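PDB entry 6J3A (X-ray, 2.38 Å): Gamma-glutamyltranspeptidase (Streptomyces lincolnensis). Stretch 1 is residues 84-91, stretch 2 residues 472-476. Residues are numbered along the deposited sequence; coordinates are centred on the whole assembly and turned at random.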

# COMPACT_ATOMS: atom_id res chain seq x y z
N GLY A 84 -39.15 -13.62 -20.40
CA GLY A 84 -39.11 -14.47 -21.61
C GLY A 84 -37.92 -15.42 -21.77
O GLY A 84 -37.73 -16.02 -22.84
N ALA A 85 -37.13 -15.58 -20.71
CA ALA A 85 -35.88 -16.32 -20.79
C ALA A 85 -36.08 -17.74 -20.34
O ALA A 85 -35.66 -18.11 -19.24
CB ALA A 85 -34.81 -15.64 -19.96
N THR A 86 -36.73 -18.54 -21.18
CA THR A 86 -37.06 -19.92 -20.83
C THR A 86 -36.06 -20.88 -21.43
O THR A 86 -35.39 -20.57 -22.42
CB THR A 86 -38.48 -20.29 -21.29
OG1 THR A 86 -38.57 -20.24 -22.72
CG2 THR A 86 -39.51 -19.33 -20.68
N VAL A 87 -35.94 -22.05 -20.81
CA VAL A 87 -35.17 -23.14 -21.39
C VAL A 87 -35.70 -23.47 -22.78
O VAL A 87 -34.92 -23.75 -23.69
CB VAL A 87 -35.20 -24.42 -20.52
CG1 VAL A 87 -34.65 -25.64 -21.28
CG2 VAL A 87 -34.41 -24.20 -19.24
N ALA A 88 -37.02 -23.44 -22.94
CA ALA A 88 -37.65 -23.76 -24.22
C ALA A 88 -37.20 -22.79 -25.31
O ALA A 88 -36.73 -23.20 -26.38
CB ALA A 88 -39.17 -23.73 -24.08
N HIS A 89 -37.33 -21.50 -25.02
CA HIS A 89 -36.96 -20.46 -25.97
C HIS A 89 -35.49 -20.51 -26.41
O HIS A 89 -35.18 -20.30 -27.59
CB HIS A 89 -37.26 -19.10 -25.37
CG HIS A 89 -36.98 -17.98 -26.32
ND1 HIS A 89 -35.73 -17.40 -26.43
CD2 HIS A 89 -37.77 -17.37 -27.23
CE1 HIS A 89 -35.78 -16.46 -27.36
NE2 HIS A 89 -37.00 -16.42 -27.86
N TYR A 90 -34.59 -20.78 -25.48
CA TYR A 90 -33.15 -20.86 -25.77
C TYR A 90 -32.85 -22.12 -26.57
O TYR A 90 -32.11 -22.09 -27.57
CB TYR A 90 -32.33 -20.81 -24.46
CG TYR A 90 -32.13 -19.41 -23.88
CD1 TYR A 90 -33.22 -18.55 -23.69
CD2 TYR A 90 -30.86 -18.94 -23.52
CE1 TYR A 90 -33.05 -17.27 -23.18
CE2 TYR A 90 -30.68 -17.66 -23.01
CZ TYR A 90 -31.78 -16.83 -22.84
OH TYR A 90 -31.65 -15.56 -22.33
N LYS A 91 -33.43 -23.24 -26.14
CA LYS A 91 -33.41 -24.48 -26.91
C LYS A 91 -33.93 -24.28 -28.33
O LYS A 91 -33.38 -24.86 -29.28
CB LYS A 91 -34.25 -25.57 -26.22
CG LYS A 91 -33.54 -26.35 -25.12
CD LYS A 91 -32.29 -27.01 -25.67
CE LYS A 91 -32.06 -28.39 -25.08
NZ LYS A 91 -30.75 -28.91 -25.55
N SER A 472 -31.77 -24.48 -13.19
CA SER A 472 -32.38 -24.43 -14.51
C SER A 472 -32.65 -22.98 -14.82
O SER A 472 -33.11 -22.26 -13.93
CB SER A 472 -33.73 -25.17 -14.53
OG SER A 472 -33.58 -26.58 -14.53
N LEU A 473 -32.37 -22.55 -16.05
CA LEU A 473 -32.67 -21.19 -16.47
C LEU A 473 -34.16 -20.95 -16.26
O LEU A 473 -35.00 -21.67 -16.80
CB LEU A 473 -32.29 -20.97 -17.93
CG LEU A 473 -32.73 -19.63 -18.54
CD1 LEU A 473 -32.11 -18.45 -17.80
CD2 LEU A 473 -32.39 -19.57 -20.02
N THR A 474 -34.49 -19.96 -15.44
CA THR A 474 -35.87 -19.77 -15.01
C THR A 474 -36.23 -18.28 -14.94
O THR A 474 -35.54 -17.51 -14.26
CB THR A 474 -36.15 -20.44 -13.65
OG1 THR A 474 -35.74 -21.82 -13.69
CG2 THR A 474 -37.63 -20.40 -13.31
N PRO A 475 -37.30 -17.86 -15.64
CA PRO A 475 -37.80 -16.48 -15.55
C PRO A 475 -38.03 -16.01 -14.12
O PRO A 475 -38.61 -16.74 -13.34
CB PRO A 475 -39.13 -16.53 -16.30
CG PRO A 475 -38.99 -17.66 -17.25
CD PRO A 475 -38.07 -18.66 -16.61
N GLY A 476 -37.54 -14.82 -13.79
CA GLY A 476 -37.71 -14.22 -12.45
C GLY A 476 -36.82 -14.80 -11.36
O GLY A 476 -37.04 -14.53 -10.17

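The contact is built around one bump. L473, from a segment without regular secondary structure, points its CA-to-CB bond toward the turn and first helical residues of the other stretch, and it is covered there more than any other residue of the pair. With chi1 at 173° (t) and chi2 at 60° (p), its CD2 reaches over the Y90 ring and near T86 O, CD1 lies beside A85, and V87 packs against the base of the leucine, at CB and O.

The floor of that hollow is aromatic. The CA-to-CB bond of Y90 points toward the other stretch, and its ring offers a face: L473 CD2 sits 3.7 Å from the centroid of the Y90 ring and only 3° off the ring normal, a CH-pi contact that is almost perfectly centred. A methyl placed so squarely uses the flat of the ring as a seat. The Y90 hydroxyl is hydrogen-bonded elsewhere in the structure, so the ring can serve as an apolar surface here without leaving its polar end unsatisfied.

The walls are smaller. V87, with chi1 at 168° (t), brings CG2 to 4.1 Å from L473 CB, and the same CG2 lies 3.6 Å from L473 O, packing against backbone as well as side chain. A85 has little side chain to offer, and its CB stays 4.5 Å from L473 CD1. Its carbonyl does the closer work: A85 O is 3.4 Å from L473 CG and 3.6 Å from P475 CD, nestling against carbon of both residues. T86 O adds a looser contact, 4.0 Å from L473 CD2.

P475 makes a second fit. Its ring carbon CG meets T86 CG2 at 3.9 Å, although the CA-to-CB bond of T86 points away from the other stretch. Between L473 and P475, T474 turns its CA-to-CB bond away and is scarcely covered; its OG1 donates to S472 O at 2.7 Å, a bond kept within its own segment.

Local hydrogen bonds run through the stretch that forms the hollow. T86 caps the helix, its OG1 accepting from H89 N at 2.9 Å, while Y90 N donates to T86 O at 3.2 Å and K91 N to V87 O at 2.9 Å. V87 and Y90 stand three residues apart, about one helical turn, so they lie near the same side of the helix, and both touch L473.

No hydrogen bond crosses between the stretches, and together they bury just 304 Å². The rule to read here is economical: seat one leucine methyl over an aromatic face, pack the sides with a valine methyl and backbone oxygens, and make no polar pairing across the contact.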